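Long-range contacts in endolysin B (Mycobacterium phage D29, PDB 3HC7), which cleaves the mycolic acid layer from the arabinogalactan-peptidoglycan of the mycobacterial host wall, so that the lysing cell can release new phage: residues 142-146 against 184-189; 179-183 against 207-211. One frame throughout, in Å; residues are numbered along the deposited sequence.

Contact 1: residues 142-146 against 184-189; sequences GILED and GRIVMK
Arg185 reaches from helix 179-189 to the loop 142-146, and its NH1 donates a hydrogen bond to Ile143 O (3.0 Å, N-H...O angle 155°). The loop belongs to the cutinase-like alpha/beta-hydrolase fold and leads from strand 140-141 toward strand 157-161, the edge strand of the parallel sheet. The carbonyl oxygen sits at the edge of the guanidinium, in its plane, while the donor is tilted somewhat from the carbonyl plane. Ile143 CG1, anti to the backbone N, packs obliquely against Arg185 CG at 3.7 Å.

Glu145 approaches differently, crossing the arginine at about a right angle with CG above one guanidinium face. Its carboxylate is stacked on the guanidinium, the planes 17° apart, so the long Glu145 OE1 to Arg185 NE salt bridge (3.9 Å) acts through charge alone and no N-H points at the oxygen. The same OE1 takes a weak hydrogen bond from Lys189 NZ at 3.2 Å, completing a salt-bridge network of one acid and two bases one helical turn apart, in which Glu145 and Lys189 are exposed and Arg185 is buried.

On the buried side, Met188 meets both hydrophobic residues of the loop. SD lies 4.1 Å from Ile143 CG2, and the bend at chi3 (39°) turns CE to the leucine. Ile86 of helix 83-96, the helix that follows the nucleophile Ser82, touches both Leu144 and Met188 and continues this apolar layer. Farther out, the guanidinium is positioned by a second bond, from Arg185 NH2 to Leu176 O, while Asp146 turns to Lys93 and Gln90. The tightest apolar approach is Leu144 CD2 to Met188 CE, at 3.5 Å closer than ordinary van der Waals contact.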
# COMPACT_ATOMS: atom_id res chain seq x y z
N GLY A 142 -10.74 0.88 0.09
CA GLY A 142 -9.63 1.77 0.35
C GLY A 142 -10.09 3.21 0.28
O GLY A 142 -10.95 3.58 -0.52
N ILE A 143 -9.51 4.05 1.13
CA ILE A 143 -9.83 5.47 1.12
C ILE A 143 -9.53 6.16 -0.23
O ILE A 143 -10.30 7.02 -0.67
CB ILE A 143 -9.10 6.19 2.25
CG1 ILE A 143 -9.60 7.62 2.37
CG2 ILE A 143 -7.59 6.10 2.04
CD1 ILE A 143 -9.01 8.38 3.54
N LEU A 144 -8.42 5.79 -0.88
CA LEU A 144 -7.97 6.49 -2.09
C LEU A 144 -8.93 6.33 -3.27
O LEU A 144 -9.45 5.25 -3.50
CB LEU A 144 -6.58 6.02 -2.50
CG LEU A 144 -5.41 6.38 -1.59
CD1 LEU A 144 -4.15 5.68 -2.06
CD2 LEU A 144 -5.19 7.89 -1.54
N GLU A 145 -9.15 7.41 -4.02
CA GLU A 145 -10.08 7.39 -5.16
C GLU A 145 -9.53 6.58 -6.34
O GLU A 145 -10.28 6.04 -7.14
CB GLU A 145 -10.41 8.81 -5.61
CG GLU A 145 -11.10 9.68 -4.57
CD GLU A 145 -10.85 11.17 -4.78
OE1 GLU A 145 -9.66 11.57 -4.84
OE2 GLU A 145 -11.83 11.94 -4.87
N ASP A 146 -8.21 6.54 -6.45
CA ASP A 146 -7.52 5.71 -7.43
C ASP A 146 -7.24 4.36 -6.78
O ASP A 146 -6.16 4.12 -6.26
CB ASP A 146 -6.21 6.38 -7.84
CG ASP A 146 -5.48 5.64 -8.94
OD1 ASP A 146 -6.14 5.07 -9.83
OD2 ASP A 146 -4.23 5.66 -8.94
N GLY A 184 -8.14 13.44 5.26
CA GLY A 184 -7.25 12.28 5.23
C GLY A 184 -6.69 11.99 3.85
O GLY A 184 -5.48 11.76 3.70
N ARG A 185 -7.54 12.00 2.83
CA ARG A 185 -7.04 11.77 1.47
C ARG A 185 -6.10 12.90 1.08
O ARG A 185 -5.08 12.68 0.45
CB ARG A 185 -8.18 11.68 0.44
CG ARG A 185 -8.57 10.28 0.07
CD ARG A 185 -9.43 10.25 -1.18
NE ARG A 185 -10.60 11.10 -1.06
CZ ARG A 185 -11.77 10.70 -0.60
NH1 ARG A 185 -11.95 9.45 -0.21
NH2 ARG A 185 -12.78 11.55 -0.53
N ILE A 186 -6.44 14.12 1.46
CA ILE A 186 -5.59 15.25 1.14
C ILE A 186 -4.17 15.05 1.68
O ILE A 186 -3.18 15.23 0.96
CB ILE A 186 -6.20 16.56 1.65
CG1 ILE A 186 -7.30 17.00 0.69
CG2 ILE A 186 -5.12 17.64 1.80
CD1 ILE A 186 -8.17 18.10 1.22
N VAL A 187 -4.09 14.67 2.96
CA VAL A 187 -2.81 14.44 3.62
C VAL A 187 -1.97 13.37 2.91
O VAL A 187 -0.77 13.54 2.67
CB VAL A 187 -3.02 14.07 5.12
CG1 VAL A 187 -1.79 13.43 5.70
CG2 VAL A 187 -3.37 15.31 5.89
N MET A 188 -2.62 12.28 2.55
CA MET A 188 -1.91 11.21 1.85
C MET A 188 -1.42 11.58 0.44
O MET A 188 -0.39 11.06 -0.01
CB MET A 188 -2.77 9.96 1.81
CG MET A 188 -2.89 9.27 3.15
SD MET A 188 -4.01 7.87 3.05
CE MET A 188 -3.54 7.22 1.45
N LYS A 189 -2.13 12.47 -0.26
CA LYS A 189 -1.75 12.84 -1.63
C LYS A 189 -0.88 14.09 -1.76
O LYS A 189 -0.35 14.39 -2.83
CB LYS A 189 -3.02 13.04 -2.47
CG LYS A 189 -3.87 11.80 -2.61
CD LYS A 189 -5.31 12.16 -2.94
CE LYS A 189 -5.42 12.92 -4.26
NZ LYS A 189 -6.85 13.18 -4.60

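Contact 2: residues 179-183 against 207-211; sequences YEVAI and LGQRP
Arg210 lays its side chain across the ring of Tyr179. Its CB is 3.9 Å from Tyr179 OH, at the hydroxyl end of the ring, and from there the chain runs extended from CG to NE, back toward the helix that carries the tyrosine. CG passes near Tyr179 CE1, and CD then sits over the middle of the ring in a CH-pi contact, 3.6 Å from the centroid and almost on the normal. NE comes next, close to Tyr179 CG. The guanidinium lies flat on the ring, with planes 8° apart, and CZ is 3.4 Å from Tyr179 CD2. Because CZ stands 35° off the ring normal, the cation-pi interaction is off-centre, displaced to the CB side of the ring, where NH2 lies near Tyr179 CB.

At its outer edge the guanidinium meets water 2 in its plane; NH2 donates to this water, which in turn donates to Glu180 OE2. The carboxylate is turned nearly perpendicular to the guanidinium and does not form a direct salt bridge with it. NH1 instead pairs with Glu214 of helix 212-230.

The loop 207-211 is the connection between helices 200-207 and 212-230: Gly208 leaves the first with positive phi, and Pro211 is the N-cap residue of the second. The tyrosine, its CG anti to the backbone N (chi1 -179°), extends into this turn from the first turn of helix 179-189. Ile183 CG1 lies toward the rim of its opposite face, and Gln209 NE2 stands at its edge. Both methyls of Leu207 touch Ala182 CB, and CD2 also packs on Ile183 CG1 (3.9 Å) and Tyr179 CE1 (4.0 Å). Water 1 lies in the ring plane, hydrogen-bonded to Tyr179 OH at 2.7 Å and also to Pro211 O.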
# COMPACT_ATOMS: atom_id res chain seq x y z
N TYR A 179 -16.07 14.96 5.36
CA TYR A 179 -15.00 15.94 5.56
C TYR A 179 -13.69 15.35 6.10
O TYR A 179 -12.62 15.54 5.52
CB TYR A 179 -15.50 17.03 6.50
CG TYR A 179 -14.51 18.13 6.78
CD1 TYR A 179 -14.20 19.08 5.81
CD2 TYR A 179 -13.90 18.25 8.02
CE1 TYR A 179 -13.30 20.10 6.07
CE2 TYR A 179 -13.01 19.25 8.29
CZ TYR A 179 -12.72 20.18 7.32
OH TYR A 179 -11.84 21.18 7.62
N GLU A 180 -13.77 14.66 7.24
CA GLU A 180 -12.61 14.05 7.87
C GLU A 180 -11.93 13.08 6.91
O GLU A 180 -10.70 13.03 6.82
CB GLU A 180 -13.02 13.31 9.15
CG GLU A 180 -13.36 14.22 10.30
CD GLU A 180 -14.79 14.73 10.24
OE1 GLU A 180 -15.51 14.38 9.28
OE2 GLU A 180 -15.20 15.48 11.17
N VAL A 181 -12.73 12.32 6.18
CA VAL A 181 -12.20 11.38 5.20
C VAL A 181 -11.49 12.13 4.07
O VAL A 181 -10.40 11.75 3.64
CB VAL A 181 -13.30 10.45 4.65
CG1 VAL A 181 -12.82 9.70 3.43
CG2 VAL A 181 -13.75 9.47 5.73
N ALA A 182 -12.10 13.21 3.59
CA ALA A 182 -11.51 13.99 2.50
C ALA A 182 -10.15 14.57 2.92
O ALA A 182 -9.20 14.61 2.13
CB ALA A 182 -12.46 15.10 2.06
N ILE A 183 -10.07 15.03 4.16
CA ILE A 183 -8.83 15.66 4.61
C ILE A 183 -7.74 14.61 4.80
O ILE A 183 -6.57 14.84 4.47
CB ILE A 183 -9.08 16.51 5.87
CG1 ILE A 183 -9.89 17.75 5.48
CG2 ILE A 183 -7.75 16.90 6.50
CD1 ILE A 183 -9.92 18.81 6.53
N LEU A 207 -11.21 22.09 -1.59
CA LEU A 207 -12.23 21.36 -0.82
C LEU A 207 -13.32 22.27 -0.29
O LEU A 207 -14.51 21.95 -0.38
CB LEU A 207 -11.60 20.60 0.35
CG LEU A 207 -12.58 19.78 1.20
CD1 LEU A 207 -13.23 18.70 0.36
CD2 LEU A 207 -11.89 19.16 2.41
N GLY A 208 -12.92 23.40 0.28
CA GLY A 208 -13.87 24.31 0.90
C GLY A 208 -14.62 23.66 2.05
O GLY A 208 -14.02 22.98 2.87
N GLN A 209 -15.93 23.86 2.10
CA GLN A 209 -16.80 23.30 3.11
C GLN A 209 -16.71 23.93 4.49
O GLN A 209 -17.70 24.29 5.05
CB GLN A 209 -16.65 21.80 3.21
CG GLN A 209 -16.99 21.14 1.96
CD GLN A 209 -16.96 19.68 2.04
OE1 GLN A 209 -16.84 19.01 1.04
NE2 GLN A 209 -17.09 19.15 3.22
N ARG A 210 -15.52 24.04 5.03
CA ARG A 210 -15.31 24.57 6.38
C ARG A 210 -14.13 25.53 6.39
O ARG A 210 -13.32 25.50 5.48
CB ARG A 210 -15.05 23.43 7.37
CG ARG A 210 -16.06 22.32 7.30
CD ARG A 210 -16.00 21.47 8.55
NE ARG A 210 -16.81 20.27 8.43
CZ ARG A 210 -16.89 19.33 9.36
NH1 ARG A 210 -16.21 19.47 10.49
NH2 ARG A 210 -17.65 18.26 9.17
N PRO A 211 -14.03 26.36 7.44
CA PRO A 211 -12.95 27.35 7.46
C PRO A 211 -11.58 26.72 7.26
O PRO A 211 -11.33 25.59 7.69
CB PRO A 211 -13.06 27.96 8.86
CG PRO A 211 -14.52 27.84 9.19
CD PRO A 211 -14.92 26.50 8.60
O HOH W 1 -11.18 23.22 6.04
O HOH W 2 -17.45 17.06 11.54

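How the contacts relate
From the N terminus, the chain first builds most of the parallel sheet and helix 83-96 before reaching 142-146, the opening segment of contact 1. It then adds the edge strand 157-161 and enters helix 179-189, whose first half belongs to contact 2 and whose second half closes the loop of contact 1. The loop of contact 2 closes later, at 207-211, so the two loops cross. Their centres are 13 Å apart, and they touch where Ile143 CD1 packs on Val181 O and Ile186 CD1 on Leu207 CD2. Helix 179-189 thereby joins the loop beside the sheet to the turn between helices 200-207 and 212-230.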